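CurF (Lyngbya majuscula, PDB 5DP2) catalyses cyclopropane ring formation in the curacin A polyketide pathway, as an enoyl reductase domain that binds NADP. Local coordinates at residues L13-Y18 with L54-I59; P47-E52 with F80-V85; E62-R67 with M281-V286; I105-G110 with D123-P128. One frame throughout, in Å; residues are numbered along the deposited sequence. Where two conformers were deposited one is given.

Interaction 1: L13-Y18 with L54-I59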
# COMPACT_ATOMS: atom_id res chain seq x y z
N LEU A 13 7.49 10.77 -14.32
CA LEU A 13 6.05 11.02 -14.42
C LEU A 13 5.70 12.28 -13.63
O LEU A 13 6.04 12.43 -12.46
CB LEU A 13 5.30 9.80 -13.86
CG LEU A 13 3.79 9.78 -14.15
CD1 LEU A 13 3.52 9.62 -15.62
CD2 LEU A 13 3.17 8.62 -13.36
N ARG A 14 4.99 13.20 -14.31
CA ARG A 14 4.66 14.49 -13.74
C ARG A 14 3.28 14.93 -14.20
O ARG A 14 2.71 14.34 -15.12
CB ARG A 14 5.71 15.55 -14.15
CG ARG A 14 7.14 15.24 -13.70
CD ARG A 14 7.36 15.42 -12.21
NE ARG A 14 7.60 16.83 -11.87
CZ ARG A 14 8.78 17.43 -12.05
NH1 ARG A 14 9.86 16.75 -12.39
NH2 ARG A 14 8.89 18.74 -11.88
N ILE A 15 2.76 15.97 -13.56
CA ILE A 15 1.52 16.62 -13.98
C ILE A 15 1.73 18.13 -14.02
O ILE A 15 2.52 18.68 -13.26
CB ILE A 15 0.34 16.29 -13.04
CG1 ILE A 15 0.65 16.62 -11.58
CG2 ILE A 15 -0.09 14.84 -13.21
CD1 ILE A 15 -0.53 16.48 -10.64
N PRO A 16 0.93 18.83 -14.86
CA PRO A 16 1.01 20.28 -14.89
C PRO A 16 0.11 20.95 -13.86
O PRO A 16 0.30 22.14 -13.55
CB PRO A 16 0.51 20.61 -16.30
CG PRO A 16 -0.45 19.51 -16.62
CD PRO A 16 0.19 18.29 -16.01
N SER A 17 -0.88 20.22 -13.36
CA SER A 17 -1.97 20.78 -12.56
C SER A 17 -2.78 19.57 -12.09
O SER A 17 -2.64 18.47 -12.64
CB SER A 17 -2.86 21.73 -13.36
OG SER A 17 -3.37 21.09 -14.51
N TYR A 18 -3.65 19.79 -11.11
CA TYR A 18 -4.51 18.74 -10.57
C TYR A 18 -5.84 18.66 -11.31
O TYR A 18 -6.34 19.66 -11.85
CB TYR A 18 -4.81 19.02 -9.10
CG TYR A 18 -3.59 18.94 -8.21
CD1 TYR A 18 -2.84 17.78 -8.16
CD2 TYR A 18 -3.18 20.00 -7.42
CE1 TYR A 18 -1.72 17.68 -7.35
CE2 TYR A 18 -2.05 19.90 -6.59
CZ TYR A 18 -1.32 18.73 -6.57
OH TYR A 18 -0.19 18.57 -5.78
N LEU A 54 -5.80 9.71 -5.95
CA LEU A 54 -6.38 10.84 -5.23
C LEU A 54 -5.52 12.09 -5.40
O LEU A 54 -6.04 13.21 -5.49
CB LEU A 54 -6.54 10.51 -3.74
CG LEU A 54 -7.40 9.31 -3.36
CD1 LEU A 54 -7.44 9.17 -1.85
CD2 LEU A 54 -8.80 9.42 -3.96
N ASN A 55 -4.20 11.91 -5.44
CA ASN A 55 -3.29 13.05 -5.63
C ASN A 55 -3.53 13.71 -6.99
O ASN A 55 -3.70 14.95 -7.09
CB ASN A 55 -1.82 12.61 -5.62
CG ASN A 55 -1.26 12.11 -4.29
OD1 ASN A 55 -0.28 11.36 -4.33
ND2 ASN A 55 -1.80 12.55 -3.17
N VAL A 56 -3.54 12.92 -8.07
CA VAL A 56 -3.70 13.51 -9.41
C VAL A 56 -5.04 14.25 -9.52
O VAL A 56 -5.09 15.32 -10.13
CB VAL A 56 -3.56 12.46 -10.52
CG1 VAL A 56 -3.81 13.09 -11.89
CG2 VAL A 56 -2.16 11.83 -10.51
N LEU A 57 -6.08 13.67 -8.95
CA LEU A 57 -7.43 14.24 -9.02
C LEU A 57 -7.64 15.44 -8.10
O LEU A 57 -8.67 16.11 -8.21
CB LEU A 57 -8.46 13.15 -8.70
CG LEU A 57 -8.52 12.01 -9.73
CD1 LEU A 57 -9.50 10.95 -9.25
CD2 LEU A 57 -8.85 12.49 -11.14
N GLY A 58 -6.69 15.73 -7.23
CA GLY A 58 -6.82 16.84 -6.29
C GLY A 58 -7.71 16.55 -5.08
O GLY A 58 -8.18 17.48 -4.44
N ILE A 59 -7.93 15.27 -4.76
CA ILE A 59 -8.78 14.87 -3.63
C ILE A 59 -7.95 14.83 -2.33
O ILE A 59 -8.46 15.15 -1.25
CB ILE A 59 -9.46 13.51 -3.94
CG1 ILE A 59 -10.42 13.69 -5.13
CG2 ILE A 59 -10.21 12.98 -2.72
CD1 ILE A 59 -10.94 12.42 -5.77
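Tyr-18 lies against the C-terminal end of helix 50-57, where Gly-58 leaves the helix through a Schellman motif. The close packing here is between the tyrosine and backbone carbonyls. CD1 of Tyr-18 comes to 3.1 Å from Asn-55 O, and CA of Tyr-18 makes a CA-H...O contact of 3.5 Å with Val-56 O, an oxygen that also lies at the ring edge, in its plane. A chi1 of -66° sets CG anti to the carbonyl carbon, beside the backbone N; from there CD1 reaches Asn-55 O. Asn-55 O also accepts the amide of Gly-58, whose positive phi of 78° suits a residue without a side chain; a CB there would crowd Tyr-18 CB. This end of the contact faces solvent, Gly-58 being exposed. Deeper in, the packing is buried but looser: Ile-15 and Val-56, both branched at CB, are apolar residues fit for an interior, and Val-56 also packs on Phe-325 of helix 321-329. An alanine in place of Tyr-18 would probably leave Asn-55 O without its aromatic neighbour and open a gap beside the helix end. No hydrogen bond joins the two segments, and their only purely apolar side-chain touch is Ile-15 CG2 to Val-56 CG1, 4.3 Å.

Interaction 2: P47-E52 with F80-V85; sequences PVNFRE and FGVEGV. With NAP (NADP nicotinamide-adenine-dinucleotide phosphate), chain B.
Asn-49 and Glu-83 meet where strand 39-48 gives way to helix 50-57, in the GroES-like part of this medium-chain dehydrogenase/reductase fold. Asn-49 ND2 donates to the anti lone pair of Glu-83 OE2 at 2.8 Å, with the acceptor in the amide plane, and donates also to a water. Asn-49 OD1 is an acceptor facing another, Glu-83 OE2; Lys-336 reconciles them, its NZ giving OD1 a hydrogen bond and OE2 a salt bridge. The second carboxylate oxygen, Glu-83 OE1, takes the amide of Met-141.

Glu-52 serves both segments, as a side chain with two acceptor atoms can. Its OE1 accepts the backbone N of Asn-49 at 3.0 Å, while OE2 is reached on its syn side by Gly-81 N at 2.6 Å, 30° out of the carboxylate plane. Gly-81 has phi/psi of 109/86°, where a side chain would jam against the preceding carbonyl. The water satisfies four groups: it donates to Pro-47 O and Glu-52 OE1, and accepts from Asn-49 ND2 and Val-82 N. The Pro-47 ring packs beside the other carboxylate, CG 3.4 Å from Glu-83 OE2. On the cofactor side, Phe-50 N points its hydrogen almost straight at NADP O1N, 3.0 Å away.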
# COMPACT_ATOMS: atom_id res chain seq x y z
N PRO A 47 4.30 0.05 -9.07
CA PRO A 47 2.85 -0.04 -9.08
C PRO A 47 2.20 1.31 -8.84
O PRO A 47 2.82 2.25 -8.33
CB PRO A 47 2.56 -0.96 -7.91
CG PRO A 47 3.64 -0.59 -6.92
CD PRO A 47 4.87 -0.30 -7.74
N VAL A 48 0.91 1.40 -9.20
CA VAL A 48 0.09 2.54 -8.84
C VAL A 48 -0.56 2.31 -7.46
O VAL A 48 -1.06 1.22 -7.20
CB VAL A 48 -1.05 2.74 -9.88
CG1 VAL A 48 -1.81 4.04 -9.59
CG2 VAL A 48 -0.53 2.77 -11.30
N ASN A 49 -0.55 3.31 -6.59
CA ASN A 49 -1.24 3.22 -5.31
C ASN A 49 -2.47 4.13 -5.33
O ASN A 49 -2.49 5.16 -6.01
CB ASN A 49 -0.29 3.58 -4.16
CG ASN A 49 0.63 2.38 -3.82
OD1 ASN A 49 0.30 1.53 -2.96
ND2 ASN A 49 1.70 2.24 -4.52
N PHE A 50 -3.50 3.80 -4.56
CA PHE A 50 -4.73 4.56 -4.60
C PHE A 50 -4.49 6.03 -4.19
O PHE A 50 -5.10 6.93 -4.78
CB PHE A 50 -5.79 3.91 -3.71
CG PHE A 50 -7.16 4.46 -3.90
CD1 PHE A 50 -7.85 4.20 -5.10
CD2 PHE A 50 -7.75 5.23 -2.93
CE1 PHE A 50 -9.14 4.71 -5.29
CE2 PHE A 50 -9.04 5.71 -3.10
CZ PHE A 50 -9.73 5.45 -4.28
N ARG A 51 -3.63 6.29 -3.20
CA ARG A 51 -3.27 7.68 -2.82
C ARG A 51 -2.90 8.50 -4.03
O ARG A 51 -3.20 9.70 -4.10
CB ARG A 51 -2.06 7.69 -1.82
CG ARG A 51 -1.49 9.09 -1.48
CD ARG A 51 -2.41 9.96 -0.66
NE ARG A 51 -2.47 9.50 0.71
CZ ARG A 51 -1.62 9.80 1.72
NH1 ARG A 51 -0.56 10.60 1.53
NH2 ARG A 51 -1.84 9.27 2.91
N GLU A 52 -2.16 7.90 -4.95
CA GLU A 52 -1.66 8.63 -6.11
C GLU A 52 -2.77 9.00 -7.08
O GLU A 52 -2.69 10.05 -7.72
CB GLU A 52 -0.56 7.82 -6.78
CG GLU A 52 0.65 7.68 -5.85
CD GLU A 52 1.68 6.70 -6.26
OE1 GLU A 52 1.34 5.59 -6.73
OE2 GLU A 52 2.88 7.03 -6.06
N PHE A 80 5.62 10.71 -8.36
CA PHE A 80 4.82 9.53 -8.06
C PHE A 80 5.73 8.33 -7.93
O PHE A 80 6.82 8.29 -8.50
CB PHE A 80 3.79 9.30 -9.18
CG PHE A 80 2.92 10.49 -9.44
CD1 PHE A 80 1.77 10.69 -8.71
CD2 PHE A 80 3.28 11.45 -10.38
CE1 PHE A 80 1.01 11.83 -8.88
CE2 PHE A 80 2.51 12.59 -10.56
CZ PHE A 80 1.37 12.77 -9.83
N GLY A 81 5.22 7.33 -7.22
CA GLY A 81 5.92 6.06 -7.05
C GLY A 81 6.41 5.94 -5.62
O GLY A 81 7.57 6.31 -5.30
N VAL A 82 5.55 5.44 -4.74
CA VAL A 82 5.82 5.34 -3.33
C VAL A 82 6.48 4.00 -2.96
O VAL A 82 6.74 3.73 -1.79
CB VAL A 82 4.56 5.65 -2.49
CG1 VAL A 82 4.10 7.09 -2.70
CG2 VAL A 82 3.42 4.67 -2.79
N GLU A 83 6.78 3.21 -3.98
CA GLU A 83 7.42 1.91 -3.85
C GLU A 83 7.81 1.50 -5.27
O GLU A 83 7.26 2.00 -6.26
CB GLU A 83 6.44 0.87 -3.26
CG GLU A 83 5.15 0.73 -4.08
CD GLU A 83 4.17 -0.32 -3.57
OE1 GLU A 83 4.65 -1.38 -3.09
OE2 GLU A 83 2.95 -0.07 -3.67
N GLY A 84 8.74 0.57 -5.39
CA GLY A 84 9.03 -0.05 -6.66
C GLY A 84 10.21 -0.97 -6.57
O GLY A 84 10.70 -1.25 -5.46
N VAL A 85 10.64 -1.48 -7.73
CA VAL A 85 11.75 -2.43 -7.78
C VAL A 85 12.63 -2.13 -8.97
O VAL A 85 12.16 -1.61 -9.99
CB VAL A 85 11.27 -3.91 -7.86
CG1 VAL A 85 10.45 -4.31 -6.64
CG2 VAL A 85 10.48 -4.15 -9.14
PA NAP B . -6.96 -0.54 -3.39
O1A NAP B . -6.35 -1.46 -4.38
O2A NAP B . -7.48 -1.08 -2.10
O5B NAP B . -8.11 0.27 -4.16
C5B NAP B . -9.12 1.00 -3.44
C4B NAP B . -10.17 0.10 -2.83
O4B NAP B . -11.20 0.91 -2.32
C3B NAP B . -10.78 -0.87 -3.80
O3B NAP B . -10.45 -2.20 -3.37
C2B NAP B . -12.30 -0.62 -3.73
O2B NAP B . -13.15 -1.72 -3.59
C1B NAP B . -12.45 0.20 -2.47
N9A NAP B . -13.48 1.23 -2.53
C8A NAP B . -13.35 2.51 -3.02
N7A NAP B . -14.52 3.18 -2.91
C5A NAP B . -15.38 2.34 -2.33
C6A NAP B . -16.75 2.43 -1.92
N6A NAP B . -17.44 3.57 -2.12
N1A NAP B . -17.31 1.37 -1.35
C2A NAP B . -16.60 0.26 -1.18
N3A NAP B . -15.32 0.05 -1.51
C4A NAP B . -14.73 1.09 -2.09
O3 NAP B . -5.94 0.65 -3.05
PN NAP B . -4.65 0.65 -2.09
O1N NAP B . -3.61 1.47 -2.75
O2N NAP B . -4.32 -0.74 -1.66
O5D NAP B . -5.19 1.49 -0.88
C5D NAP B . -6.24 0.93 -0.05
C4D NAP B . -6.87 2.05 0.81
O4D NAP B . -6.03 2.26 1.91
C3D NAP B . -6.99 3.41 0.11
O3D NAP B . -8.10 4.11 0.70
C2D NAP B . -5.67 4.07 0.43
O2D NAP B . -5.80 5.49 0.38
C1D NAP B . -5.40 3.55 1.82
N1N NAP B . -4.01 3.31 2.26
C2N NAP B . -3.56 3.87 3.41
C3N NAP B . -2.27 3.67 3.88
C7N NAP B . -1.83 4.32 5.15
O7N NAP B . -0.64 4.25 5.38
N7N NAP B . -2.76 4.91 5.95
C4N NAP B . -1.40 2.84 3.16
C5N NAP B . -1.89 2.27 1.99
C6N NAP B . -3.19 2.50 1.55
P2B NAP B . -13.51 -2.74 -4.76
O1X NAP B . -12.24 -3.51 -5.08
O2X NAP B . -14.58 -3.59 -4.13
O3X NAP B . -13.99 -1.91 -5.93
O HOH W 1 3.42 3.99 -6.25

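Interaction 3: E62-R67 with M281-V286. With NAP (NADP nicotinamide-adenine-dinucleotide phosphate), chain B.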
# COMPACT_ATOMS: atom_id res chain seq x y z
N GLU A 62 -0.61 15.96 -1.15
CA GLU A 62 0.54 15.58 -0.35
C GLU A 62 1.11 16.78 0.40
O GLU A 62 1.24 17.88 -0.16
CB GLU A 62 1.65 15.01 -1.26
CG GLU A 62 1.28 13.69 -1.90
CD GLU A 62 1.02 12.62 -0.89
OE1 GLU A 62 1.92 12.38 -0.04
OE2 GLU A 62 -0.06 11.97 -0.93
N TYR A 63 1.51 16.54 1.65
CA TYR A 63 2.28 17.50 2.46
C TYR A 63 3.71 17.00 2.71
O TYR A 63 4.57 17.80 3.09
CB TYR A 63 1.55 17.81 3.80
CG TYR A 63 1.27 16.58 4.58
CD1 TYR A 63 2.26 16.02 5.39
CD2 TYR A 63 0.06 15.88 4.46
CE1 TYR A 63 2.06 14.82 6.05
CE2 TYR A 63 -0.13 14.67 5.09
CZ TYR A 63 0.87 14.14 5.89
OH TYR A 63 0.66 12.93 6.48
N ILE A 64 3.99 15.71 2.52
CA ILE A 64 5.34 15.20 2.69
C ILE A 64 6.22 15.78 1.58
O ILE A 64 5.96 15.60 0.39
CB ILE A 64 5.32 13.66 2.70
CG1 ILE A 64 4.74 13.22 4.05
CG2 ILE A 64 6.70 13.09 2.45
CD1 ILE A 64 4.51 11.75 4.18
N LYS A 65 7.31 16.44 1.99
CA LYS A 65 8.12 17.17 1.03
C LYS A 65 8.88 16.24 0.08
O LYS A 65 9.17 16.63 -1.04
CB LYS A 65 9.01 18.19 1.74
CG LYS A 65 8.17 19.38 2.26
CD LYS A 65 8.88 20.57 2.79
CE LYS A 65 7.89 21.72 2.83
NZ LYS A 65 8.47 22.96 3.41
N LYS A 66 9.14 15.00 0.52
CA LYS A 66 9.82 14.02 -0.33
C LYS A 66 9.03 13.72 -1.61
O LYS A 66 9.61 13.26 -2.59
CB LYS A 66 10.02 12.70 0.49
CG LYS A 66 11.02 11.73 -0.11
CD LYS A 66 11.18 10.47 0.70
CE LYS A 66 12.38 9.69 0.21
NZ LYS A 66 12.55 8.42 0.91
N ARG A 67 7.71 13.95 -1.60
CA ARG A 67 6.87 13.76 -2.78
C ARG A 67 6.99 14.88 -3.82
O ARG A 67 6.36 14.79 -4.86
CB ARG A 67 5.41 13.57 -2.40
CG ARG A 67 5.07 12.20 -1.77
CD ARG A 67 5.20 11.02 -2.71
NE ARG A 67 4.40 11.14 -3.94
CZ ARG A 67 3.08 10.99 -4.01
NH1 ARG A 67 2.35 10.58 -2.99
NH2 ARG A 67 2.46 11.24 -5.18
N MET A 281 1.41 5.30 6.82
CA MET A 281 2.74 4.74 6.62
C MET A 281 3.74 5.72 6.06
O MET A 281 4.93 5.66 6.41
CB MET A 281 2.67 3.52 5.72
CG MET A 281 1.92 2.36 6.32
SD MET A 281 2.73 1.60 7.75
CE MET A 281 3.97 0.63 6.91
N SER A 282 3.29 6.62 5.18
CA SER A 282 4.21 7.63 4.67
C SER A 282 4.81 8.48 5.81
O SER A 282 6.02 8.74 5.83
CB SER A 282 3.56 8.45 3.57
OG SER A 282 2.48 9.22 4.01
N ASP A 283 3.97 8.87 6.78
CA ASP A 283 4.47 9.57 7.93
C ASP A 283 5.49 8.73 8.72
O ASP A 283 6.51 9.22 9.20
CB ASP A 283 3.35 9.95 8.92
CG ASP A 283 2.40 11.03 8.45
OD1 ASP A 283 2.78 11.82 7.58
OD2 ASP A 283 1.26 11.05 8.98
N GLU A 284 5.17 7.43 8.87
CA GLU A 284 6.07 6.53 9.62
C GLU A 284 7.42 6.39 8.92
O GLU A 284 8.47 6.31 9.61
CB GLU A 284 5.41 5.16 9.80
CG GLU A 284 4.13 5.19 10.61
CD GLU A 284 4.32 5.59 12.05
OE1 GLU A 284 5.42 5.32 12.62
OE2 GLU A 284 3.39 6.18 12.63
N PHE A 285 7.42 6.28 7.59
CA PHE A 285 8.67 6.11 6.84
C PHE A 285 9.57 7.36 6.97
O PHE A 285 10.78 7.22 7.15
CB PHE A 285 8.38 5.79 5.38
CG PHE A 285 7.70 4.46 5.14
CD1 PHE A 285 8.11 3.31 5.80
CD2 PHE A 285 6.68 4.34 4.22
CE1 PHE A 285 7.49 2.09 5.56
CE2 PHE A 285 6.08 3.12 3.97
CZ PHE A 285 6.48 2.00 4.64
N VAL A 286 8.98 8.54 6.90
CA VAL A 286 9.73 9.80 7.03
C VAL A 286 10.24 9.99 8.45
O VAL A 286 11.33 10.52 8.69
CB VAL A 286 8.86 11.00 6.62
CG1 VAL A 286 9.53 12.32 6.96
CG2 VAL A 286 8.56 10.91 5.14
PA NAP B . -6.96 -0.54 -3.39
O1A NAP B . -6.35 -1.46 -4.38
O2A NAP B . -7.48 -1.08 -2.10
O5B NAP B . -8.11 0.27 -4.16
C5B NAP B . -9.12 1.00 -3.44
C4B NAP B . -10.17 0.10 -2.83
O4B NAP B . -11.20 0.91 -2.32
C3B NAP B . -10.78 -0.87 -3.80
O3B NAP B . -10.45 -2.20 -3.37
C2B NAP B . -12.30 -0.62 -3.73
O2B NAP B . -13.15 -1.72 -3.59
C1B NAP B . -12.45 0.20 -2.47
N9A NAP B . -13.48 1.23 -2.53
C8A NAP B . -13.35 2.51 -3.02
N7A NAP B . -14.52 3.18 -2.91
C5A NAP B . -15.38 2.34 -2.33
C6A NAP B . -16.75 2.43 -1.92
N6A NAP B . -17.44 3.57 -2.12
N1A NAP B . -17.31 1.37 -1.35
C2A NAP B . -16.60 0.26 -1.18
N3A NAP B . -15.32 0.05 -1.51
C4A NAP B . -14.73 1.09 -2.09
O3 NAP B . -5.94 0.65 -3.05
PN NAP B . -4.65 0.65 -2.09
O1N NAP B . -3.61 1.47 -2.75
O2N NAP B . -4.32 -0.74 -1.66
O5D NAP B . -5.19 1.49 -0.88
C5D NAP B . -6.24 0.93 -0.05
C4D NAP B . -6.87 2.05 0.81
O4D NAP B . -6.03 2.26 1.91
C3D NAP B . -6.99 3.41 0.11
O3D NAP B . -8.10 4.11 0.70
C2D NAP B . -5.67 4.07 0.43
O2D NAP B . -5.80 5.49 0.38
C1D NAP B . -5.40 3.55 1.82
N1N NAP B . -4.01 3.31 2.26
C2N NAP B . -3.56 3.87 3.41
C3N NAP B . -2.27 3.67 3.88
C7N NAP B . -1.83 4.32 5.15
O7N NAP B . -0.64 4.25 5.38
N7N NAP B . -2.76 4.91 5.95
C4N NAP B . -1.40 2.84 3.16
C5N NAP B . -1.89 2.27 1.99
C6N NAP B . -3.19 2.50 1.55
P2B NAP B . -13.51 -2.74 -4.76
O1X NAP B . -12.24 -3.51 -5.08
O2X NAP B . -14.58 -3.59 -4.13
O3X NAP B . -13.99 -1.91 -5.93
O HOH W 2 1.02 11.53 3.82
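Tyr-63 and Asp-283 provide the direct hydrogen bond between the loop after helix 50-57 and the start of helix 281-287. The phenol OH donates to Asp-283 OD1 at 2.6 Å, reaching it on the syn side and 18° out of the carboxylate plane. The two side chains cross at about a right angle, and OD1 lies at the ring's edge, in its plane, while the planes of ring and carboxylate are turned 43° apart. A tyrosine suits the site because its long, rigid ring carries a donor out to the helix. An alanine in place of Asp-283 would probably deprive the Tyr-63 hydroxyl of its acceptor and let the ring turn more freely.

Water bridging adds a second polar link. One water donates to Ser-282 OG at 2.7 Å and, weakly, to Tyr-63 OH; Ser-282 OG is also hydrogen-bonded to Asp-280.

Apolar packing centres on Ile-64, whose two branches reach different residues of the helix. CD1 presses on Ser-282, tightly at 3.5 Å from CB, a fit that suits a small residue. CG2 meets Val-286 CG2 at 3.9 Å, the side chains sliding past each other in opposite directions. Tyr-108 also packs against Ile-64.

At the helix start, Met-281 N donates to O7N of the NADP carboxamide at 2.7 Å, nearly straight at 175°. One short phenol-carboxylate bond on the exposed side and a buried isoleucine thus hold the loop to the very helix whose first residue, Met-281, bonds the carboxamide of NADP.

Interaction 4: I105-G110 with D123-P128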
# COMPACT_ATOMS: atom_id res chain seq x y z
N ILE A 105 14.24 -3.64 -3.80
CA ILE A 105 12.98 -2.95 -3.53
C ILE A 105 13.33 -1.57 -3.00
O ILE A 105 14.18 -1.42 -2.12
CB ILE A 105 12.13 -3.74 -2.49
CG1 ILE A 105 11.66 -5.09 -3.04
CG2 ILE A 105 10.97 -2.89 -1.97
CD1 ILE A 105 11.14 -6.03 -2.00
N LEU A 106 12.65 -0.54 -3.54
CA LEU A 106 12.82 0.84 -3.06
C LEU A 106 11.75 1.12 -2.01
O LEU A 106 10.54 1.04 -2.29
CB LEU A 106 12.74 1.84 -4.19
CG LEU A 106 13.81 1.69 -5.29
CD1 LEU A 106 13.38 0.77 -6.41
CD2 LEU A 106 14.17 3.08 -5.85
N ALA A 107 12.20 1.47 -0.80
CA ALA A 107 11.30 1.76 0.33
C ALA A 107 10.92 3.24 0.29
O ALA A 107 11.77 4.11 0.51
CB ALA A 107 12.02 1.42 1.63
N TYR A 108 9.66 3.53 0.01
CA TYR A 108 9.12 4.88 -0.00
C TYR A 108 10.04 5.90 -0.69
O TYR A 108 10.36 6.95 -0.12
CB TYR A 108 8.71 5.36 1.42
CG TYR A 108 7.79 6.57 1.37
CD1 TYR A 108 6.54 6.48 0.77
CD2 TYR A 108 8.18 7.81 1.88
CE1 TYR A 108 5.71 7.61 0.65
CE2 TYR A 108 7.37 8.93 1.77
CZ TYR A 108 6.14 8.83 1.14
OH TYR A 108 5.38 9.97 1.03
N PRO A 109 10.40 5.67 -1.96
CA PRO A 109 11.23 6.67 -2.65
C PRO A 109 10.46 7.96 -2.93
O PRO A 109 11.05 9.05 -2.86
CB PRO A 109 11.63 5.95 -3.94
CG PRO A 109 10.58 4.91 -4.16
CD PRO A 109 10.20 4.46 -2.78
N GLY A 110 9.17 7.84 -3.28
CA GLY A 110 8.34 8.98 -3.63
C GLY A 110 8.35 9.38 -5.10
O GLY A 110 7.48 10.15 -5.51
N ASP A 123 17.65 3.34 1.97
CA ASP A 123 16.32 3.39 1.36
C ASP A 123 16.03 2.18 0.49
O ASP A 123 15.01 2.17 -0.21
CB ASP A 123 16.19 4.61 0.40
CG ASP A 123 16.32 5.94 1.05
OD1 ASP A 123 15.69 6.08 2.07
OD2 ASP A 123 16.99 6.85 0.49
N LEU A 124 16.94 1.20 0.47
CA LEU A 124 16.83 0.04 -0.39
C LEU A 124 16.78 -1.24 0.44
O LEU A 124 17.43 -1.33 1.51
CB LEU A 124 18.04 -0.03 -1.33
CG LEU A 124 18.19 1.18 -2.26
CD1 LEU A 124 19.47 1.03 -3.08
CD2 LEU A 124 16.97 1.36 -3.13
N LEU A 125 16.06 -2.23 -0.07
CA LEU A 125 15.93 -3.56 0.53
C LEU A 125 16.25 -4.60 -0.54
O LEU A 125 15.94 -4.41 -1.70
CB LEU A 125 14.50 -3.77 1.04
CG LEU A 125 14.03 -2.78 2.14
CD1 LEU A 125 12.53 -2.94 2.35
CD2 LEU A 125 14.81 -2.98 3.44
N ALA A 126 16.87 -5.70 -0.15
CA ALA A 126 17.18 -6.75 -1.10
C ALA A 126 15.91 -7.43 -1.62
O ALA A 126 15.06 -7.89 -0.84
CB ALA A 126 18.10 -7.79 -0.46
N LYS A 127 15.79 -7.50 -2.94
CA LYS A 127 14.63 -8.16 -3.56
C LYS A 127 14.71 -9.68 -3.31
O LYS A 127 15.77 -10.25 -3.48
CB LYS A 127 14.65 -7.93 -5.07
CG LYS A 127 13.50 -8.61 -5.79
CD LYS A 127 13.64 -8.37 -7.27
CE LYS A 127 13.06 -9.48 -8.08
NZ LYS A 127 13.91 -10.72 -7.98
N PRO A 128 13.58 -10.34 -2.98
CA PRO A 128 13.60 -11.81 -2.92
C PRO A 128 14.02 -12.38 -4.28
O PRO A 128 13.45 -12.06 -5.31
CB PRO A 128 12.13 -12.15 -2.59
CG PRO A 128 11.61 -10.93 -1.86
CD PRO A 128 12.26 -9.80 -2.58
O HOH W 3 13.71 4.46 -1.71
O HOH W 4 12.89 5.87 2.30
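Ile-105 and Leu-125 form an antiparallel hydrogen-bonded pair, their backbones joined both ways: Ile-105 N to Leu-125 O at 2.8 Å and Leu-125 N to Ile-105 O at 2.9 Å. Ala-107 N adds a further hydrogen bond to Asp-123 O, just before strand 124-126.

The side chain of Ile-105 can be followed outward. CB stands 3.9 Å from Leu-125 O and 4.3 Å from CB of Leu-125, its neighbour on the same sheet face. CG1, anti to the carbonyl carbon (chi1 -66°), is the link to the tip, and chi2 of 166° extends the chain to CD1, which meets Pro-128 CD at 4.0 Å, the two side chains crossing at about a right angle. A branched, extended isoleucine suits this place, since one limb spans from the pair to the turn beyond strand 124-126. Trp-296 and Phe-140 from neighbouring helices cover the same residue.

The other face carries Leu-106 and Leu-124, a non-hydrogen-bonded pair lying side by side and pointing the same way, with Leu-106 CG 3.8 Å from Leu-124 CD2. Both also touch Val-41 of strand 39-48. Beyond the paired residues, one water donates to Ala-107 O and Asp-123 O, and another to Ala-107 O and Asp-123 OD1. Asp-123 OD1 is further paired with Lys-289.

Strand 124-126 thus adds to strand 103-107 at the margin of the mixed sheet, with apolar residues on both faces, in the beta-rich GroES-like fold of the medium-chain dehydrogenase/reductase family.

Overall arrangement
Along the chain, interactions 1 and 2 interleave their segments and share helix 50-57; interaction 3 spans 214 residues, and interaction 4 falls wholly within that span. Interactions 2 and 4 belong to one mixed sheet, where strands 83-91 and 103-107 are neighbours, and their centres lie about 12 Å apart. Interaction 1 is farthest from interaction 4, at about 24 Å between centres, with nearest atoms about 7 Å apart. Phe-80 packs on interaction 1, Arg-51 forms a salt bridge with Glu-62 of interaction 3, and Lys-66 NZ hydrogen-bonds to the backbone O of Tyr-108 in interaction 4. Interactions 2 and 3 both touch NADP, so the beta-rich part and helix 281-287 converge on the cofactor.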